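Local coordinates for hypothetical protein PH0107 (Pyrococcus horikoshii, PDB 2YZI), which is of unknown function but, as a protein with two CBS domains, probably senses or binds an adenosine-type ligand as a regulatory module, at residues B[105-110]-B[115-120]; B[12-17]-B[120-125]. All coordinates share one frame; numbering follows the deposited sequence.

Contact 1 (B[105-110]-B[115-120]); sequences HILIEE and VGIFTL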
loop_
_atom_site.group_PDB
_atom_site.type_symbol
_atom_site.label_atom_id
_atom_site.label_comp_id
_atom_site.label_asym_id
_atom_site.label_seq_id
_atom_site.Cartn_x
_atom_site.Cartn_y
_atom_site.Cartn_z
ATOM N N HIS B 105 3.479 6.626 0.085
ATOM C CA HIS B 105 4.514 6.941 1.063
ATOM C C HIS B 105 5.125 8.281 0.688
ATOM O O HIS B 105 5.349 8.552 -0.486
ATOM C CB HIS B 105 5.627 5.878 1.049
ATOM C CG HIS B 105 5.193 4.541 0.533
ATOM N ND1 HIS B 105 4.780 4.342 -0.768
ATOM C CD2 HIS B 105 5.106 3.335 1.141
ATOM C CE1 HIS B 105 4.457 3.073 -0.936
ATOM N NE2 HIS B 105 4.645 2.440 0.206
ATOM N N ILE B 106 5.393 9.119 1.682
ATOM C CA ILE B 106 6.008 10.418 1.424
ATOM C C ILE B 106 7.076 10.704 2.478
ATOM O O ILE B 106 6.809 10.663 3.678
ATOM C CB ILE B 106 4.947 11.554 1.405
ATOM C CG1 ILE B 106 5.591 12.851 0.919
ATOM C CG2 ILE B 106 4.324 11.729 2.787
ATOM C CD1 ILE B 106 4.605 13.960 0.591
ATOM N N LEU B 107 8.299 10.969 2.020
ATOM C CA LEU B 107 9.408 11.248 2.930
ATOM C C LEU B 107 9.222 12.590 3.631
ATOM O O LEU B 107 8.740 13.551 3.032
ATOM C CB LEU B 107 10.742 11.224 2.170
ATOM C CG LEU B 107 11.195 9.843 1.679
ATOM C CD1 LEU B 107 12.421 9.944 0.800
ATOM C CD2 LEU B 107 11.487 8.972 2.879
ATOM N N ILE B 108 9.584 12.650 4.908
ATOM C CA ILE B 108 9.453 13.882 5.662
ATOM C C ILE B 108 10.808 14.565 5.771
ATOM O O ILE B 108 11.833 13.938 6.041
ATOM C CB ILE B 108 8.875 13.634 7.066
ATOM C CG1 ILE B 108 7.561 12.832 6.963
ATOM C CG2 ILE B 108 8.620 14.966 7.760
ATOM C CD1 ILE B 108 6.476 13.485 6.111
ATOM N N GLU B 109 10.795 15.872 5.550
ATOM C CA GLU B 109 12.004 16.669 5.571
ATOM C C GLU B 109 11.985 17.766 6.618
ATOM O O GLU B 109 10.935 18.307 6.956
ATOM C CB GLU B 109 12.215 17.268 4.174
ATOM C CG GLU B 109 13.198 18.420 4.078
ATOM C CD GLU B 109 12.553 19.764 4.353
ATOM O OE1 GLU B 109 11.347 19.918 4.049
ATOM O OE2 GLU B 109 13.258 20.668 4.857
ATOM N N GLU B 110 13.166 18.062 7.141
ATOM C CA GLU B 110 13.360 19.125 8.112
ATOM C C GLU B 110 14.747 19.722 7.855
ATOM O O GLU B 110 15.755 19.031 7.930
ATOM C CB GLU B 110 13.270 18.599 9.549
ATOM C CG GLU B 110 13.537 19.686 10.582
ATOM C CD GLU B 110 13.408 19.202 12.011
ATOM O OE1 GLU B 110 13.952 18.125 12.331
ATOM O OE2 GLU B 110 12.774 19.910 12.822
ATOM N N VAL B 115 13.919 13.059 7.773
ATOM C CA VAL B 115 13.838 12.665 9.176
ATOM C C VAL B 115 12.802 11.606 9.492
ATOM O O VAL B 115 12.774 11.067 10.592
ATOM C CB VAL B 115 13.552 13.877 10.077
ATOM C CG1 VAL B 115 14.768 14.755 10.145
ATOM C CG2 VAL B 115 12.358 14.653 9.544
ATOM N N GLY B 116 11.952 11.311 8.523
ATOM C CA GLY B 116 10.935 10.310 8.733
ATOM C C GLY B 116 10.176 10.071 7.451
ATOM O O GLY B 116 10.597 10.510 6.382
ATOM N N ILE B 117 9.051 9.377 7.572
ATOM C CA ILE B 117 8.211 9.064 6.435
ATOM C C ILE B 117 6.770 8.926 6.902
ATOM O O ILE B 117 6.519 8.489 8.026
ATOM C CB ILE B 117 8.655 7.742 5.783
ATOM C CG1 ILE B 117 7.884 7.514 4.481
ATOM C CG2 ILE B 117 8.448 6.587 6.759
ATOM C CD1 ILE B 117 8.304 6.265 3.750
ATOM N N PHE B 118 5.827 9.322 6.054
ATOM C CA PHE B 118 4.417 9.191 6.379
ATOM C C PHE B 118 3.807 8.260 5.339
ATOM O O PHE B 118 3.958 8.478 4.137
ATOM C CB PHE B 118 3.707 10.543 6.348
ATOM C CG PHE B 118 2.224 10.451 6.623
ATOM C CD1 PHE B 118 1.756 10.068 7.876
ATOM C CD2 PHE B 118 1.304 10.726 5.621
ATOM C CE1 PHE B 118 0.382 9.953 8.135
ATOM C CE2 PHE B 118 -0.083 10.616 5.867
ATOM C CZ PHE B 118 -0.540 10.229 7.129
ATOM N N THR B 119 3.124 7.221 5.805
ATOM C CA THR B 119 2.527 6.238 4.904
ATOM C C THR B 119 1.024 6.120 5.101
ATOM O O THR B 119 0.464 6.732 6.005
ATOM C CB THR B 119 3.162 4.836 5.126
ATOM O OG1 THR B 119 2.724 4.294 6.381
ATOM C CG2 THR B 119 4.673 4.943 5.139
ATOM N N LEU B 120 0.368 5.336 4.251
ATOM C CA LEU B 120 -1.071 5.156 4.380
ATOM C C LEU B 120 -1.351 4.374 5.651
ATOM O O LEU B 120 -2.407 4.529 6.262
ATOM C CB LEU B 120 -1.655 4.434 3.164
ATOM C CG LEU B 120 -1.658 5.258 1.869
ATOM C CD1 LEU B 120 -2.657 4.661 0.897
ATOM C CD2 LEU B 120 -2.028 6.705 2.163
#
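Ile-108 and Val-115 meet where the hairpin formed by 105-110 and 115-119 nears its turn, and the pair illustrates how an antiparallel sheet combines backbone bonds with side-chain contacts on its faces. Val-115 N donates to Ile-108 O at 2.9 Å, while Ile-108 N reaches Gly-116 O at 2.8 Å along an almost straight N-H line (172°), although the donor stands well above the carbonyl plane. Between them these bonds clamp both polar backbone atoms of Ile-108.

Its two branches then part company. With CG1 anti to the carbonyl carbon (chi1 -53°), that branch folds over the glycine backbone, CG1 lying 3.8 Å from Ile-117 N, and CD1 goes on to reach CB of Phe-118 at 4.0 Å. CG2 instead crosses the Val-115 side chain at about a right angle, meeting its CG2 at 4.2 Å. Ile-106 and Phe-118 supply the next hydrogen-bonded pair, on the same face, and helix 91-101 packs on the Phe-118 ring.

The opposite face belongs to His-105, Leu-107, Ile-117 and Thr-119. CD1 of Ile-117 lies 3.8 Å from CB of His-105, so contact here is with the root of the histidine; CG1 of the same isoleucine sits 3.4 Å from Ile-106 O. Strand 40-44 of the other CBS motif touches His-105, Leu-107 and Ile-117. Four backbone bonds thus pair the strands, while mostly apolar side chains stand on the two faces: Phe-118 toward helix 91-101, Leu-107 and Ile-117 toward the partner motif.

Contact 2 (B[12-17]-B[120-125]); sequences YMTKKL and LSDLLE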
loop_
_atom_site.group_PDB
_atom_site.type_symbol
_atom_site.label_atom_id
_atom_site.label_comp_id
_atom_site.label_asym_id
_atom_site.label_seq_id
_atom_site.Cartn_x
_atom_site.Cartn_y
_atom_site.Cartn_z
ATOM N N TYR B 12 2.207 12.605 13.047
ATOM C CA TYR B 12 1.694 11.345 12.521
ATOM C C TYR B 12 2.764 10.533 11.788
ATOM O O TYR B 12 2.546 9.369 11.455
ATOM C CB TYR B 12 0.529 11.618 11.575
ATOM C CG TYR B 12 -0.535 12.516 12.152
ATOM C CD1 TYR B 12 -1.356 12.081 13.190
ATOM C CD2 TYR B 12 -0.729 13.802 11.653
ATOM C CE1 TYR B 12 -2.352 12.909 13.714
ATOM C CE2 TYR B 12 -1.719 14.641 12.168
ATOM C CZ TYR B 12 -2.525 14.184 13.197
ATOM O OH TYR B 12 -3.509 15.000 13.700
HETATM N N MSE B 13 3.916 11.146 11.534
HETATM C CA MSE B 13 4.994 10.452 10.844
HETATM C C MSE B 13 5.668 9.416 11.730
HETATM O O MSE B 13 5.473 9.392 12.949
HETATM C CB MSE B 13 6.059 11.437 10.374
HETATM C CG MSE B 13 6.770 12.171 11.497
HETATM SE SE MSE B 13 8.430 12.981 10.876
HETATM C CE MSE B 13 9.465 12.827 12.513
ATOM N N THR B 14 6.481 8.575 11.107
ATOM C CA THR B 14 7.217 7.547 11.829
ATOM C C THR B 14 8.712 7.626 11.512
ATOM O O THR B 14 9.111 8.264 10.539
ATOM C CB THR B 14 6.730 6.141 11.457
ATOM O OG1 THR B 14 7.607 5.173 12.040
ATOM C CG2 THR B 14 6.735 5.951 9.942
ATOM N N LYS B 15 9.527 6.974 12.340
ATOM C CA LYS B 15 10.981 6.938 12.148
ATOM C C LYS B 15 11.351 5.656 11.416
ATOM O O LYS B 15 12.462 5.514 10.907
ATOM C CB LYS B 15 11.714 6.958 13.497
ATOM C CG LYS B 15 11.821 8.319 14.171
ATOM C CD LYS B 15 12.775 9.250 13.427
ATOM C CE LYS B 15 13.043 10.516 14.241
ATOM N NZ LYS B 15 13.944 11.455 13.517
ATOM N N LYS B 16 10.409 4.723 11.378
ATOM C CA LYS B 16 10.608 3.433 10.731
ATOM C C LYS B 16 10.889 3.581 9.231
ATOM O O LYS B 16 10.038 3.282 8.397
ATOM C CB LYS B 16 9.369 2.562 10.954
ATOM C CG LYS B 16 9.459 1.161 10.376
ATOM C CD LYS B 16 8.106 0.468 10.432
ATOM C CE LYS B 16 8.137 -0.742 11.336
ATOM N NZ LYS B 16 9.134 -1.731 10.855
ATOM N N LEU B 17 12.093 4.032 8.899
ATOM C CA LEU B 17 12.498 4.229 7.509
ATOM C C LEU B 17 13.734 3.382 7.221
ATOM O O LEU B 17 14.830 3.695 7.683
ATOM C CB LEU B 17 12.794 5.714 7.280
ATOM C CG LEU B 17 13.584 6.182 6.061
ATOM C CD1 LEU B 17 12.952 5.671 4.776
ATOM C CD2 LEU B 17 13.637 7.708 6.080
ATOM N N LEU B 120 0.368 5.336 4.251
ATOM C CA LEU B 120 -1.071 5.156 4.380
ATOM C C LEU B 120 -1.351 4.374 5.651
ATOM O O LEU B 120 -2.407 4.529 6.262
ATOM C CB LEU B 120 -1.655 4.434 3.164
ATOM C CG LEU B 120 -1.658 5.258 1.869
ATOM C CD1 LEU B 120 -2.657 4.661 0.897
ATOM C CD2 LEU B 120 -2.028 6.705 2.163
ATOM N N SER B 121 -0.394 3.540 6.053
ATOM C CA SER B 121 -0.546 2.770 7.287
ATOM C C SER B 121 -0.570 3.745 8.457
ATOM O O SER B 121 -1.319 3.552 9.418
ATOM C CB SER B 121 0.606 1.778 7.467
ATOM O OG SER B 121 0.500 0.706 6.548
ATOM N N ASP B 122 0.250 4.791 8.376
ATOM C CA ASP B 122 0.279 5.799 9.426
ATOM C C ASP B 122 -1.088 6.485 9.502
ATOM O O ASP B 122 -1.590 6.765 10.593
ATOM C CB ASP B 122 1.365 6.835 9.154
ATOM C CG ASP B 122 2.758 6.266 9.294
ATOM O OD1 ASP B 122 3.092 5.770 10.390
ATOM O OD2 ASP B 122 3.526 6.321 8.309
ATOM N N LEU B 123 -1.683 6.742 8.338
ATOM C CA LEU B 123 -2.995 7.371 8.258
ATOM C C LEU B 123 -4.004 6.519 9.013
ATOM O O LEU B 123 -4.828 7.031 9.772
ATOM C CB LEU B 123 -3.439 7.495 6.804
ATOM C CG LEU B 123 -4.858 8.033 6.591
ATOM C CD1 LEU B 123 -4.941 9.456 7.137
ATOM C CD2 LEU B 123 -5.222 7.997 5.102
ATOM N N LEU B 124 -3.940 5.213 8.780
ATOM C CA LEU B 124 -4.822 4.271 9.441
ATOM C C LEU B 124 -4.625 4.377 10.948
ATOM O O LEU B 124 -5.591 4.373 11.722
ATOM C CB LEU B 124 -4.511 2.845 8.988
ATOM C CG LEU B 124 -5.412 1.796 9.647
ATOM C CD1 LEU B 124 -6.871 2.104 9.271
ATOM C CD2 LEU B 124 -5.010 0.381 9.217
ATOM N N GLU B 125 -3.361 4.469 11.357
ATOM C CA GLU B 125 -3.007 4.583 12.767
ATOM C C GLU B 125 -3.637 5.850 13.375
ATOM O O GLU B 125 -4.205 5.813 14.471
ATOM C CB GLU B 125 -1.487 4.650 12.904
ATOM C CG GLU B 125 -0.939 3.989 14.135
ATOM C CD GLU B 125 -1.009 2.484 14.047
ATOM O OE1 GLU B 125 -2.126 1.929 14.024
ATOM O OE2 GLU B 125 0.066 1.858 13.995
HETATM O O HOH W 1 -0.127 8.458 12.942
#
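The oxygen of water 1 is held between two backbone carbonyls, Tyr-12 O and Asp-122 O, donating to each at 3.2 Å, and it also lies in the plane of the Tyr-12 ring, at its edge. No direct hydrogen bond joins 12-17 to helix 120-125; the solvent molecule is the polar link.

Around it the fit is made by Asp-122. CB of Asp-122 approaches Tyr-12 O at 3.6 Å, and with CG anti to the carbonyl carbon (chi1 -69°) the carboxylate turns back toward the start of its helix. There OD2 accepts from the backbone N of Thr-119, the N-cap residue, as the N3 side chain does in a capping box. From the loop comes Thr-14, whose methyl CG2 touches both carboxylate oxygens, 3.6 Å from OD2 and 3.7 Å from OD1 of Asp-122, the two side chains crossing nearly at right angles.

The hydroxyl of Thr-14 is engaged in the loop, which leaves the methyl to face the carboxylate: OG1 accepts from Lys-16 N at 2.9 Å, forming an ST turn. With an alanine here, Lys-16 N would probably lose its acceptor and a gap would open beside the Asp-122 carboxylate.

Thr-119 and Asp-122 fit the Thr-x-x-Asp pattern that, in nucleotide-binding CBS relatives, contacts the ligand; such a role is only possible here. A methyl against a carboxylate and one shared water make a light junction, in which the aspartate's charge is probably steadied more by the helix N terminus than by the loop.

Contact 1 is the more deeply set of the two, with six buried residues among those that touch, whereas contact 2 lies at the surface and buries about a quarter as much area. They belong to one continuous unit: strand 113-119 runs straight into helix 120-127, and Leu-120, which belongs to a segment of each, marks the passage from strand to helix. The loop 12-17 reaches the hairpin as well, where Thr-14 N probably bonds to Ile-117 O at 3.1 Å and the selenium of selenomethionine Met-13 packs on Ile-108. Direct backbone pairing and apolar branches therefore hold the partly buried hairpin of one CBS motif, while water and a carboxylate help join the chain's N-terminal loop to that motif's closing helix.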